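Local coordinates for 3-hydroxyacyl-CoA dehydrogenase (Archaeoglobus fulgidus, PDB 1ZEJ), which probably acts as an NAD+-dependent dehydrogenase of the 3-hydroxyacyl-CoA dehydrogenase family, oxidising a hydroxyl-bearing substrate, and works as a homodimer, at residues Arg124-His129 against Ser150-Phe155; Phe155-Leu160 against Val167-Gly172; Val260-Gly265 against Pro273-Glu278. All blocks are in the same frame, centred on the assembly; numbering follows the deposited sequence.

Contact 1 (Arg124-His129 against Ser150-Phe155); sequences RFLGVH and SKTVAF
Thr152, Val153, Leu126 and Arg124 join the first turn of helix 150-162 to the start of strand 125-130, an inner strand of the sheet in the NAD-binding domain, which carries the Rossmann-type nucleotide fold. No hydrogen bond links the two segments, so van der Waals packing makes the contact, with part of Arg124's backbone taking part. Thr152 is the central piece, and its side chain sets off toward the strand. A chi1 of -58° puts OG1 beside the backbone N and leaves CG2 anti to it, spreading the two branches over Arg124. Thr152 OG1 rests 3.4 Å from Arg124 CA, and Thr152 CG2 lies 3.7 Å from Arg124 O. A threonine suits this place because its methyl packs on the strand while its hydroxyl is bonded to OD1 of Asp149, just before the helix. Replacing the threonine by alanine removes both branches, which is likely to leave Asp149 OD1 without this hydroxyl partner and to open a gap beside Arg124 and Leu126. Of the Arg124 side chain, only CB comes close to Thr152, with Arg124 CB 3.6 Å from Thr152 OG1; the chain then bends away, carrying the guanidinium to the carbonyl oxygens of Thr99 and Ala101 and to Ser121 OG. Leu126 and Thr152 run alongside each other, pointing opposite ways. A chi1 of 84° tucks Leu126 CG in over its own backbone, and from there Leu126 CD1 reaches 3.9 Å from Thr152 CG2. Leucine fits because one methyl of its branched end can meet two neighbouring helix residues: Leu126 CD1 also lies 4.0 Å from Val153 CA and 4.2 Å from Val153 CG2.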
loop_
_atom_site.group_PDB
_atom_site.type_symbol
_atom_site.label_atom_id
_atom_site.label_comp_id
_atom_site.label_asym_id
_atom_site.label_seq_id
_atom_site.Cartn_x
_atom_site.Cartn_y
_atom_site.Cartn_z
ATOM N N ARG A 124 28.617 -8.399 -15.231
ATOM C CA ARG A 124 27.494 -8.324 -16.177
ATOM C C ARG A 124 26.317 -9.192 -15.747
ATOM O O ARG A 124 25.459 -9.529 -16.542
ATOM C CB ARG A 124 27.958 -8.623 -17.616
ATOM C CG ARG A 124 28.736 -9.899 -17.769
ATOM C CD ARG A 124 27.975 -11.189 -17.425
ATOM N NE ARG A 124 28.876 -12.290 -17.692
ATOM C CZ ARG A 124 28.928 -12.977 -18.829
ATOM N NH1 ARG A 124 28.019 -12.826 -19.761
ATOM N NH2 ARG A 124 29.859 -13.878 -18.995
ATOM N N PHE A 125 26.245 -9.487 -14.449
ATOM C CA PHE A 125 25.154 -10.239 -13.858
ATOM C C PHE A 125 24.339 -9.282 -12.987
ATOM O O PHE A 125 24.898 -8.429 -12.250
ATOM C CB PHE A 125 25.664 -11.352 -12.927
ATOM C CG PHE A 125 24.558 -12.008 -12.128
ATOM C CD1 PHE A 125 23.622 -12.786 -12.758
ATOM C CD2 PHE A 125 24.435 -11.790 -10.757
ATOM C CE1 PHE A 125 22.559 -13.349 -12.059
ATOM C CE2 PHE A 125 23.404 -12.358 -10.036
ATOM C CZ PHE A 125 22.454 -13.173 -10.706
ATOM N N LEU A 126 23.032 -9.442 -13.059
ATOM C CA LEU A 126 22.150 -8.726 -12.161
ATOM C C LEU A 126 20.825 -9.453 -12.031
ATOM O O LEU A 126 20.538 -10.400 -12.782
ATOM C CB LEU A 126 22.025 -7.292 -12.644
ATOM C CG LEU A 126 21.098 -6.717 -13.707
ATOM C CD1 LEU A 126 21.666 -5.444 -14.339
ATOM C CD2 LEU A 126 20.492 -7.642 -14.677
ATOM N N GLY A 127 20.020 -9.010 -11.094
ATOM C CA GLY A 127 18.704 -9.603 -10.869
ATOM C C GLY A 127 17.731 -8.768 -11.672
ATOM O O GLY A 127 17.851 -7.537 -11.732
ATOM N N VAL A 128 16.756 -9.427 -12.293
ATOM C CA VAL A 128 15.611 -8.696 -12.916
ATOM C C VAL A 128 14.346 -9.377 -12.427
ATOM O O VAL A 128 14.052 -10.526 -12.864
ATOM C CB VAL A 128 15.663 -8.651 -14.467
ATOM C CG1 VAL A 128 14.448 -8.045 -15.056
ATOM C CG2 VAL A 128 16.839 -7.905 -14.962
ATOM N N HIS A 129 13.619 -8.680 -11.550
ATOM C CA HIS A 129 12.464 -9.138 -10.825
ATOM C C HIS A 129 11.177 -8.659 -11.513
ATOM O O HIS A 129 10.832 -7.479 -11.506
ATOM C CB HIS A 129 12.588 -8.623 -9.387
ATOM C CG HIS A 129 11.450 -8.968 -8.495
ATOM N ND1 HIS A 129 11.065 -8.149 -7.452
ATOM C CD2 HIS A 129 10.627 -10.052 -8.455
ATOM C CE1 HIS A 129 10.029 -8.695 -6.835
ATOM N NE2 HIS A 129 9.741 -9.845 -7.432
ATOM N N SER A 150 27.926 -0.410 -14.147
ATOM C CA SER A 150 26.915 0.561 -14.560
ATOM C C SER A 150 26.402 0.365 -15.987
ATOM O O SER A 150 25.234 0.639 -16.276
ATOM C CB SER A 150 27.507 1.975 -14.533
ATOM O OG SER A 150 26.641 2.870 -15.211
ATOM N N LYS A 151 27.301 -0.046 -16.854
ATOM C CA LYS A 151 26.989 -0.310 -18.263
ATOM C C LYS A 151 25.955 -1.406 -18.420
ATOM O O LYS A 151 25.065 -1.289 -19.280
ATOM C CB LYS A 151 28.270 -0.687 -19.012
ATOM C CG LYS A 151 28.116 -1.526 -20.235
ATOM N N THR A 152 26.088 -2.451 -17.603
ATOM C CA THR A 152 25.144 -3.562 -17.615
ATOM C C THR A 152 23.772 -3.106 -17.124
ATOM O O THR A 152 22.758 -3.427 -17.731
ATOM C CB THR A 152 25.627 -4.741 -16.770
ATOM O OG1 THR A 152 26.891 -5.166 -17.265
ATOM C CG2 THR A 152 24.631 -5.908 -16.840
ATOM N N VAL A 153 23.742 -2.333 -16.045
ATOM C CA VAL A 153 22.498 -1.776 -15.599
ATOM C C VAL A 153 21.817 -0.915 -16.648
ATOM O O VAL A 153 20.618 -1.072 -16.892
ATOM C CB VAL A 153 22.661 -0.952 -14.301
ATOM C CG1 VAL A 153 21.304 -0.479 -13.836
ATOM C CG2 VAL A 153 23.347 -1.792 -13.244
ATOM N N ALA A 154 22.546 0.036 -17.230
ATOM C CA ALA A 154 21.924 0.967 -18.174
ATOM C C ALA A 154 21.394 0.260 -19.439
ATOM O O ALA A 154 20.343 0.618 -19.971
ATOM C CB ALA A 154 22.921 2.055 -18.554
ATOM N N PHE A 155 22.129 -0.726 -19.914
ATOM C CA PHE A 155 21.707 -1.551 -21.019
ATOM C C PHE A 155 20.383 -2.277 -20.714
ATOM O O PHE A 155 19.419 -2.167 -21.466
ATOM C CB PHE A 155 22.773 -2.573 -21.339
ATOM C CG PHE A 155 22.461 -3.393 -22.548
ATOM C CD1 PHE A 155 22.795 -2.941 -23.818
ATOM C CD2 PHE A 155 21.837 -4.594 -22.446
ATOM C CE1 PHE A 155 22.510 -3.734 -24.977
ATOM C CE2 PHE A 155 21.556 -5.373 -23.601
ATOM C CZ PHE A 155 21.891 -4.932 -24.834
#

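Contact 2 (Phe155-Leu160 against Val167-Gly172); sequences FVEGFL and VVVCKG
Helix 155-160 runs nearly antiparallel to strand 167-171, at 159° between their directions and with their axes 9.3 Å apart, which brings Glu157 and Leu160 over Val167. The two branches of Val167 divide the work. Val167 CG2 meets Leu160 CB at 3.5 Å, a close apolar contact, while Val167 CG1 lies 3.9 Å from Glu157 CG. A beta-branched valine suits a strand that needs a broad, short apolar surface under a helix, and Leu160 goes on from here to Val140 and Val128 in the sheet. Glu157 works differently, as a long arm. Its CG stands anti to the backbone N (chi1 -174°) and the chain stays extended, so the methylenes cross Val167 at a slant and the carboxylate arrives beside Val169. The Glu157 side chain crosses that of Val169 at about a right angle, with Glu157 CD 4.1 Å from Val169 CG2. Glutamate fits this half-open margin because its methylenes can pack while its carboxylate stays in a polar setting. Glu157 OE2 accepts a bond from a water at 2.7 Å, and that water also donates to Val167 O at 3.1 Å. The same OE2 forms a salt bridge with Arg161, while Val167 O also accepts from Arg202 of the second subunit. Such packing of a helix against the strand that follows it is characteristic of the beta-alpha-beta unit, here formed by strand 139-144, helix 150-162 and strand 166-171.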
loop_
_atom_site.group_PDB
_atom_site.type_symbol
_atom_site.label_atom_id
_atom_site.label_comp_id
_atom_site.label_asym_id
_atom_site.label_seq_id
_atom_site.Cartn_x
_atom_site.Cartn_y
_atom_site.Cartn_z
ATOM N N PHE A 155 22.129 -0.726 -19.914
ATOM C CA PHE A 155 21.707 -1.551 -21.019
ATOM C C PHE A 155 20.383 -2.277 -20.714
ATOM O O PHE A 155 19.419 -2.167 -21.466
ATOM C CB PHE A 155 22.773 -2.573 -21.339
ATOM C CG PHE A 155 22.461 -3.393 -22.548
ATOM C CD1 PHE A 155 22.795 -2.941 -23.818
ATOM C CD2 PHE A 155 21.837 -4.594 -22.446
ATOM C CE1 PHE A 155 22.510 -3.734 -24.977
ATOM C CE2 PHE A 155 21.556 -5.373 -23.601
ATOM C CZ PHE A 155 21.891 -4.932 -24.834
ATOM N N VAL A 156 20.330 -2.953 -19.587
ATOM C CA VAL A 156 19.116 -3.697 -19.186
ATOM C C VAL A 156 17.959 -2.762 -18.865
ATOM O O VAL A 156 16.842 -2.999 -19.302
ATOM C CB VAL A 156 19.397 -4.654 -18.051
ATOM C CG1 VAL A 156 18.119 -5.396 -17.644
ATOM C CG2 VAL A 156 20.439 -5.643 -18.476
ATOM N N GLU A 157 18.241 -1.642 -18.197
ATOM C CA GLU A 157 17.223 -0.636 -17.936
ATOM C C GLU A 157 16.611 -0.097 -19.221
ATOM O O GLU A 157 15.398 0.022 -19.320
ATOM C CB GLU A 157 17.785 0.518 -17.081
ATOM C CG GLU A 157 16.736 1.488 -16.687
ATOM C CD GLU A 157 17.216 2.589 -15.755
ATOM O OE1 GLU A 157 18.455 2.796 -15.625
ATOM O OE2 GLU A 157 16.325 3.252 -15.199
ATOM N N GLY A 158 17.459 0.235 -20.198
ATOM C CA GLY A 158 17.012 0.736 -21.498
ATOM C C GLY A 158 16.165 -0.307 -22.235
ATOM O O GLY A 158 15.088 0.001 -22.720
ATOM N N PHE A 159 16.642 -1.541 -22.281
ATOM C CA PHE A 159 15.883 -2.652 -22.861
ATOM C C PHE A 159 14.489 -2.744 -22.243
ATOM O O PHE A 159 13.469 -2.805 -22.929
ATOM C CB PHE A 159 16.638 -3.961 -22.629
ATOM C CG PHE A 159 15.853 -5.192 -22.997
ATOM C CD1 PHE A 159 15.697 -5.568 -24.322
ATOM C CD2 PHE A 159 15.260 -5.964 -22.032
ATOM C CE1 PHE A 159 14.953 -6.707 -24.657
ATOM C CE2 PHE A 159 14.528 -7.101 -22.370
ATOM C CZ PHE A 159 14.387 -7.465 -23.664
ATOM N N LEU A 160 14.434 -2.775 -20.920
ATOM C CA LEU A 160 13.143 -2.922 -20.250
ATOM C C LEU A 160 12.243 -1.703 -20.467
ATOM O O LEU A 160 11.052 -1.853 -20.686
ATOM C CB LEU A 160 13.345 -3.171 -18.764
ATOM C CG LEU A 160 13.975 -4.501 -18.397
ATOM C CD1 LEU A 160 14.315 -4.526 -16.931
ATOM C CD2 LEU A 160 13.014 -5.570 -18.713
ATOM N N VAL A 167 10.640 0.816 -14.766
ATOM C CA VAL A 167 11.818 0.169 -14.189
ATOM C C VAL A 167 12.286 0.912 -12.945
ATOM O O VAL A 167 12.408 2.134 -12.955
ATOM C CB VAL A 167 13.007 0.096 -15.189
ATOM C CG1 VAL A 167 14.253 -0.479 -14.496
ATOM C CG2 VAL A 167 12.655 -0.706 -16.365
ATOM N N VAL A 168 12.551 0.160 -11.878
ATOM C CA VAL A 168 13.194 0.681 -10.690
ATOM C C VAL A 168 14.462 -0.150 -10.428
ATOM O O VAL A 168 14.401 -1.384 -10.414
ATOM C CB VAL A 168 12.261 0.612 -9.438
ATOM C CG1 VAL A 168 12.986 1.073 -8.196
ATOM C CG2 VAL A 168 11.031 1.482 -9.624
ATOM N N VAL A 169 15.595 0.544 -10.244
ATOM C CA VAL A 169 16.879 -0.104 -9.969
ATOM C C VAL A 169 17.132 -0.070 -8.480
ATOM O O VAL A 169 17.021 1.002 -7.893
ATOM C CB VAL A 169 18.035 0.617 -10.707
ATOM C CG1 VAL A 169 19.340 -0.129 -10.455
ATOM C CG2 VAL A 169 17.779 0.702 -12.204
ATOM N N CYS A 170 17.464 -1.225 -7.897
ATOM C CA CYS A 170 17.540 -1.445 -6.449
ATOM C C CYS A 170 18.929 -2.004 -6.204
ATOM O O CYS A 170 19.398 -2.736 -7.040
ATOM C CB CYS A 170 16.576 -2.597 -5.970
ATOM S SG CYS A 170 15.031 -2.579 -6.471
ATOM N N LYS A 171 19.523 -1.707 -5.055
ATOM C CA LYS A 171 20.789 -2.310 -4.641
ATOM C C LYS A 171 20.538 -3.465 -3.689
ATOM O O LYS A 171 19.912 -3.301 -2.641
ATOM C CB LYS A 171 21.734 -1.276 -4.001
ATOM C CG LYS A 171 22.363 -0.294 -4.985
ATOM C CD LYS A 171 23.697 0.296 -4.427
ATOM C CE LYS A 171 24.253 1.446 -5.325
ATOM N NZ LYS A 171 23.340 2.624 -5.384
ATOM N N GLY A 172 21.018 -4.639 -4.065
ATOM C CA GLY A 172 21.054 -5.812 -3.214
ATOM C C GLY A 172 19.741 -6.509 -2.939
ATOM O O GLY A 172 19.698 -7.750 -2.971
HETATM O O HOH W 1 14.901 3.936 -12.992
#

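Contact 3 (Val260-Gly265 against Pro273-Glu278); sequences VGVKAG and PKAYEE
The loop that follows helix 249-256 meets the first turn of the C-terminal helix 275-290 here, with Val262 packed on Ala275 and Tyr276. The principal element is a CH-pi contact: Val262 CG1 stands over one face of the Tyr276 ring, 3.6 Å from its centroid and 19° off the ring normal. The methyl is displaced toward the rim, and the ring atom nearest to Val262 CG1 is Tyr276 CZ at 3.5 Å. Because CG1 is anti to the backbone N (chi1 172°), this branch projects at the helix, and Val262 CG1 also touches Ala275 CB at 3.7 Å. Valine suits the spot by presenting a compact methyl to both an aromatic face and an alanine, whose lone methyl is enough to meet the valine. Val262 opens a short 3-10 turn, residues 262-264, tied by Ala264 N to Gly261 O, and just before it the backbone at Val260 and Gly261 fits a classic beta bulge. Gly261 has backbone angles at which a CB would jam against the carbonyl O of Val260, so glycine is called for. Tyr276 leaves its helix with CG beside the backbone N, and its ring then reaches across to the turn. There Tyr276 OH lies 3.4 Å from Lys263 CB and 3.2 Å from Lys263 N, where the angle is too poor for a hydrogen bond. The Lys263 chain bends away and carries NZ to a salt bridge with Asp227.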
loop_
_atom_site.group_PDB
_atom_site.type_symbol
_atom_site.label_atom_id
_atom_site.label_comp_id
_atom_site.label_asym_id
_atom_site.label_seq_id
_atom_site.Cartn_x
_atom_site.Cartn_y
_atom_site.Cartn_z
ATOM N N VAL A 260 7.441 22.053 3.585
ATOM C CA VAL A 260 6.504 21.286 4.404
ATOM C C VAL A 260 5.413 20.542 3.601
ATOM O O VAL A 260 4.610 19.822 4.183
ATOM C CB VAL A 260 5.845 22.167 5.504
ATOM C CG1 VAL A 260 6.902 22.638 6.516
ATOM C CG2 VAL A 260 5.081 23.369 4.902
ATOM N N GLY A 261 5.403 20.712 2.275
ATOM C CA GLY A 261 4.513 19.975 1.389
ATOM C C GLY A 261 3.731 20.827 0.419
ATOM O O GLY A 261 4.130 21.942 0.068
ATOM N N VAL A 262 2.599 20.289 -0.016
ATOM C CA VAL A 262 1.713 20.940 -0.997
ATOM C C VAL A 262 1.355 22.372 -0.589
ATOM O O VAL A 262 1.318 23.277 -1.431
ATOM C CB VAL A 262 0.409 20.099 -1.205
ATOM C CG1 VAL A 262 -0.592 20.821 -2.058
ATOM C CG2 VAL A 262 0.742 18.751 -1.835
ATOM N N LYS A 263 1.118 22.581 0.705
ATOM C CA LYS A 263 0.754 23.919 1.216
ATOM C C LYS A 263 1.853 24.964 0.982
ATOM O O LYS A 263 1.569 26.155 0.765
ATOM C CB LYS A 263 0.361 23.845 2.702
ATOM C CG LYS A 263 1.532 23.921 3.704
ATOM C CD LYS A 263 1.103 23.515 5.137
ATOM C CE LYS A 263 1.418 22.065 5.426
ATOM N NZ LYS A 263 1.161 21.678 6.853
ATOM N N ALA A 264 3.113 24.524 0.988
ATOM C CA ALA A 264 4.242 25.410 0.709
ATOM C C ALA A 264 4.698 25.320 -0.746
ATOM O O ALA A 264 5.640 25.979 -1.150
ATOM C CB ALA A 264 5.390 25.086 1.637
ATOM N N GLY A 265 4.013 24.506 -1.539
ATOM C CA GLY A 265 4.351 24.346 -2.929
ATOM C C GLY A 265 5.548 23.444 -3.118
ATOM O O GLY A 265 6.010 23.280 -4.243
ATOM N N PRO A 273 -0.788 25.434 -7.962
ATOM C CA PRO A 273 -1.885 25.902 -7.115
ATOM C C PRO A 273 -3.114 24.980 -7.028
ATOM O O PRO A 273 -3.825 25.030 -6.038
ATOM C CB PRO A 273 -2.262 27.254 -7.744
ATOM C CG PRO A 273 -1.829 27.143 -9.149
ATOM C CD PRO A 273 -0.582 26.320 -9.123
ATOM N N LYS A 274 -3.339 24.124 -8.022
ATOM C CA LYS A 274 -4.549 23.301 -8.065
ATOM C C LYS A 274 -4.336 21.890 -7.487
ATOM O O LYS A 274 -5.161 21.028 -7.684
ATOM C CB LYS A 274 -5.033 23.174 -9.509
ATOM N N ALA A 275 -3.227 21.666 -6.797
ATOM C CA ALA A 275 -2.854 20.320 -6.343
ATOM C C ALA A 275 -3.936 19.638 -5.507
ATOM O O ALA A 275 -4.265 18.477 -5.740
ATOM C CB ALA A 275 -1.564 20.393 -5.565
ATOM N N TYR A 276 -4.496 20.354 -4.528
ATOM C CA TYR A 276 -5.515 19.766 -3.650
ATOM C C TYR A 276 -6.760 19.397 -4.464
ATOM O O TYR A 276 -7.320 18.312 -4.324
ATOM C CB TYR A 276 -5.919 20.736 -2.528
ATOM C CG TYR A 276 -4.846 20.994 -1.497
ATOM C CD1 TYR A 276 -4.310 19.944 -0.730
ATOM C CD2 TYR A 276 -4.400 22.289 -1.251
ATOM C CE1 TYR A 276 -3.328 20.194 0.225
ATOM C CE2 TYR A 276 -3.426 22.541 -0.311
ATOM C CZ TYR A 276 -2.901 21.503 0.420
ATOM O OH TYR A 276 -1.940 21.797 1.345
ATOM N N GLU A 277 -7.183 20.307 -5.327
ATOM C CA GLU A 277 -8.356 20.071 -6.153
ATOM C C GLU A 277 -8.135 18.868 -7.073
ATOM O O GLU A 277 -9.024 18.027 -7.213
ATOM C CB GLU A 277 -8.672 21.321 -6.984
ATOM C CG GLU A 277 -9.059 22.513 -6.136
ATOM N N GLU A 278 -6.955 18.794 -7.704
ATOM C CA GLU A 278 -6.623 17.657 -8.567
ATOM C C GLU A 278 -6.547 16.328 -7.811
ATOM O O GLU A 278 -7.001 15.306 -8.317
ATOM C CB GLU A 278 -5.340 17.906 -9.367
ATOM C CG GLU A 278 -5.594 18.986 -10.398
ATOM C CD GLU A 278 -4.374 19.471 -11.147
ATOM O OE1 GLU A 278 -3.357 18.755 -11.173
ATOM O OE2 GLU A 278 -4.470 20.568 -11.749
#

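Contacts 1 and 2 share helix 150-162 and lie on the same sheet, and they touch: Val153 CG1 packs on Val169 CG1, and Val128 meets Val156 and Leu160. Contact 1 is buried, apart from a partly exposed Val153, with its polar groups bonded to neighbouring loops. Contact 2, at one edge strand of the sheet within the chain, is half open, and there a carboxylate, a water and the second subunit enter. Contact 3 lies apart, with nearest atoms about 22 Å from contact 2 and 29 Å from contact 1, joining a loop to a helix near the C-terminus. It alone relies on an aromatic face, partly at the surface.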